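Local coordinates for putative branched chain amino acid ABC transporter, periplasmic amino acid-binding protein (Brucella ovis, PDB 7JFN) that probably serves as the periplasmic amino acid-binding component of an ABC-type transport system for branched-chain amino acids, at residues 246-251 with 292-297. Sequence-based numbering, arbitrary orientation.
Sequences LDQPGN and PSYVEP
S293 meets P249 side chain to side chain: its OG lies 3.9 Å from the ring carbon CG of P249. Its backbone N donates a nearly straight bond (174°) to OE1 of E296. The backbone O of S293 accepts from N of E296, closing a type II' turn with Y294 and V295 at its corners. The other carboxylate oxygen of E296 is bonded to Y284 and H290.

Y294 makes up most of the share of segment 292-297. Its CG is anti to the backbone N (chi1 -174°), and the ring lies along the loop 246-251. One face receives Q248: CG sits 4.0 Å from the ring centroid in a CH-pi contact, with CA on the same side. The two side chains run side by side in the same direction. P249 crosses the ring at about a right angle, and its CD comes obliquely to within 3.4 Å of Y294 CD2. The carboxylate of D247 stands almost perpendicular to the ring plane (88°). No direct hydrogen bond joins the segments. A water accepts from N of Y294. It also lies near OD2 of D247, but that distance is too short to trust, so the bridge is doubtful.

V295 backs the opposite ring face with CG1 and also touches L30 and Y31 of helix 26-44. Beyond it the chain continues into helix 296-311.

The loop facing the ring is itself fastened. A type II turn runs from Q248 to N251, and OE1 of Q248 accepts from ND2 of N251 at 3.0 Å and from N of S222. The contact thus packs two turns that each lead into a helix: Q248 to N251 into helix 251-255, and S293 to E296 into helix 296-311, in a periplasmic binding protein, probably of the leucine-binding protein family.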
ATOM      1  N   LEU A 246       3.764  -8.761   6.807  1.00 21.27           N
ATOM      2  CA  LEU A 246       4.886  -9.536   7.327  1.00 22.79           C
ATOM      3  C   LEU A 246       6.239  -8.940   6.921  1.00 22.22           C
ATOM      4  O   LEU A 246       7.228  -9.087   7.652  1.00 24.66           O
ATOM      5  CB  LEU A 246       4.756 -10.988   6.860  1.00 22.97           C
ATOM      6  CG  LEU A 246       5.636 -12.022   7.561  1.00 28.39           C
ATOM      7  CD1 LEU A 246       5.596 -11.887   9.089  1.00 28.11           C
ATOM      8  CD2 LEU A 246       5.217 -13.418   7.157  1.00 27.59           C
ATOM      9  N   ASP A 247       6.301  -8.216   5.797  1.00 20.62           N
ATOM     10  CA  ASP A 247       7.574  -7.719   5.297  1.00 23.98           C
ATOM     11  C   ASP A 247       7.911  -6.289   5.740  1.00 25.34           C
ATOM     12  O   ASP A 247       8.809  -5.676   5.141  1.00 25.32           O
ATOM     13  CB  ASP A 247       7.639  -7.822   3.768  1.00 26.29           C
ATOM     14  CG  ASP A 247       6.642  -6.926   3.077  1.00 32.16           C
ATOM     15  OD1 ASP A 247       5.554  -6.688   3.647  1.00 28.61           O
ATOM     16  OD2 ASP A 247       6.958  -6.476   1.944  1.00 32.76           O
ATOM     17  N   GLN A 248       7.273  -5.758   6.784  1.00 22.81           N
ATOM     18  CA  GLN A 248       7.807  -4.533   7.369  1.00 26.82           C
ATOM     19  C   GLN A 248       9.288  -4.723   7.680  1.00 27.02           C
ATOM     20  O   GLN A 248       9.688  -5.803   8.137  1.00 27.51           O
ATOM     21  CB  GLN A 248       7.106  -4.168   8.673  1.00 24.16           C
ATOM     22  CG  GLN A 248       5.641  -3.904   8.591  1.00 26.68           C
ATOM     23  CD  GLN A 248       5.069  -3.822   9.979  1.00 28.54           C
ATOM     24  OE1 GLN A 248       4.684  -4.844  10.554  1.00 30.31           O
ATOM     25  NE2 GLN A 248       5.051  -2.617  10.546  1.00 33.56           N
ATOM     26  N   PRO A 249      10.118  -3.712   7.455  1.00 26.25           N
ATOM     27  CA  PRO A 249      11.544  -3.827   7.794  1.00 30.69           C
ATOM     28  C   PRO A 249      11.714  -4.211   9.253  1.00 30.84           C
ATOM     29  O   PRO A 249      11.012  -3.710  10.130  1.00 30.38           O
ATOM     30  CB  PRO A 249      12.087  -2.425   7.501  1.00 38.62           C
ATOM     31  CG  PRO A 249      11.160  -1.898   6.460  1.00 31.94           C
ATOM     32  CD  PRO A 249       9.802  -2.418   6.821  1.00 26.21           C
ATOM     33  N   GLY A 250      12.599  -5.170   9.500  1.00 33.49           N
ATOM     34  CA  GLY A 250      12.841  -5.639  10.843  1.00 34.92           C
ATOM     35  C   GLY A 250      12.018  -6.840  11.270  1.00 34.51           C
ATOM     36  O   GLY A 250      12.444  -7.556  12.185  1.00 34.63           O
ATOM     37  N   ASN A 251      10.860  -7.093  10.639  1.00 27.99           N
ATOM     38  CA  ASN A 251       9.981  -8.166  11.119  1.00 28.03           C
ATOM     39  C   ASN A 251      10.668  -9.517  11.062  1.00 31.50           C
ATOM     40  O   ASN A 251      10.587 -10.302  12.010  1.00 29.56           O
ATOM     41  CB  ASN A 251       8.679  -8.224  10.316  1.00 24.15           C
ATOM     42  CG  ASN A 251       7.686  -7.191  10.774  1.00 31.04           C
ATOM     43  OD1 ASN A 251       7.998  -6.369  11.645  1.00 33.26           O
ATOM     44  ND2 ASN A 251       6.483  -7.207  10.186  1.00 26.14           N
ATOM     45  N   PRO A 292      14.410  -1.969  -2.290  1.00 33.72           N
ATOM     46  CA  PRO A 292      13.054  -1.447  -2.058  1.00 32.07           C
ATOM     47  C   PRO A 292      12.216  -2.508  -1.369  1.00 43.77           C
ATOM     48  O   PRO A 292      12.081  -3.633  -1.861  1.00 45.09           O
ATOM     49  CB  PRO A 292      12.539  -1.145  -3.469  1.00 30.39           C
ATOM     50  CG  PRO A 292      13.313  -2.101  -4.350  1.00 31.17           C
ATOM     51  CD  PRO A 292      14.627  -2.381  -3.687  1.00 31.67           C
ATOM     52  N   SER A 293      11.687  -2.157  -0.208  1.00 36.78           N
ATOM     53  CA  SER A 293      10.939  -3.103   0.592  1.00 47.08           C
ATOM     54  C   SER A 293       9.604  -2.483   0.950  1.00 31.36           C
ATOM     55  O   SER A 293       9.405  -1.278   0.811  1.00 32.09           O
ATOM     56  CB  SER A 293      11.691  -3.483   1.877  1.00 38.17           C
ATOM     57  OG  SER A 293      11.852  -2.327   2.687  1.00 52.68           O
ATOM     58  N   TYR A 294       8.693  -3.344   1.391  1.00 33.54           N
ATOM     59  CA  TYR A 294       7.518  -2.929   2.117  1.00 26.96           C
ATOM     60  C   TYR A 294       6.686  -1.939   1.302  1.00 31.21           C
ATOM     61  O   TYR A 294       6.091  -2.323   0.288  1.00 34.27           O
ATOM     62  CB  TYR A 294       7.994  -2.366   3.463  1.00 34.05           C
ATOM     63  CG  TYR A 294       6.925  -2.000   4.440  1.00 29.46           C
ATOM     64  CD1 TYR A 294       5.722  -2.696   4.502  1.00 34.25           C
ATOM     65  CD2 TYR A 294       7.108  -0.918   5.294  1.00 28.64           C
ATOM     66  CE1 TYR A 294       4.750  -2.323   5.418  1.00 31.79           C
ATOM     67  CE2 TYR A 294       6.164  -0.552   6.201  1.00 35.00           C
ATOM     68  CZ  TYR A 294       4.987  -1.240   6.261  1.00 34.74           C
ATOM     69  OH  TYR A 294       4.068  -0.821   7.178  1.00 42.62           O
ATOM     70  N   VAL A 295       6.690  -0.660   1.686  1.00 28.26           N
ATOM     71  CA  VAL A 295       5.839   0.333   1.025  1.00 28.29           C
ATOM     72  C   VAL A 295       6.474   0.957  -0.207  1.00 23.14           C
ATOM     73  O   VAL A 295       5.766   1.607  -1.003  1.00 22.25           O
ATOM     74  CB  VAL A 295       5.447   1.456   2.010  1.00 22.87           C
ATOM     75  CG1 VAL A 295       4.603   0.894   3.122  1.00 28.03           C
ATOM     76  CG2 VAL A 295       6.715   2.148   2.564  1.00 25.90           C
ATOM     77  N   GLU A 296       7.775   0.755  -0.427  1.00 21.87           N
ATOM     78  CA  GLU A 296       8.434   1.528  -1.470  1.00 20.56           C
ATOM     79  C   GLU A 296       8.060   1.132  -2.899  1.00 24.48           C
ATOM     80  O   GLU A 296       7.870   2.026  -3.730  1.00 21.55           O
ATOM     81  CB  GLU A 296       9.945   1.457  -1.269  1.00 23.59           C
ATOM     82  CG  GLU A 296      10.351   2.202   0.020  1.00 26.02           C
ATOM     83  CD  GLU A 296      11.810   2.006   0.400  1.00 27.32           C
ATOM     84  OE1 GLU A 296      12.208   0.852   0.673  1.00 31.35           O
ATOM     85  OE2 GLU A 296      12.563   3.015   0.433  1.00 28.93           O
ATOM     86  N   PRO A 297       7.965  -0.159  -3.250  1.00 23.88           N
ATOM     87  CA  PRO A 297       7.662  -0.483  -4.664  1.00 26.21           C
ATOM     88  C   PRO A 297       6.350   0.106  -5.159  1.00 23.07           C
ATOM     89  O   PRO A 297       6.309   0.676  -6.254  1.00 23.65           O
ATOM     90  CB  PRO A 297       7.645  -2.020  -4.660  1.00 26.56           C
ATOM     91  CG  PRO A 297       8.621  -2.380  -3.562  1.00 26.90           C
ATOM     92  CD  PRO A 297       8.303  -1.376  -2.479  1.00 23.38           C
TER
HETATM   93  O   HOH W   1       9.167  -6.282   0.960  1.00 44.65           O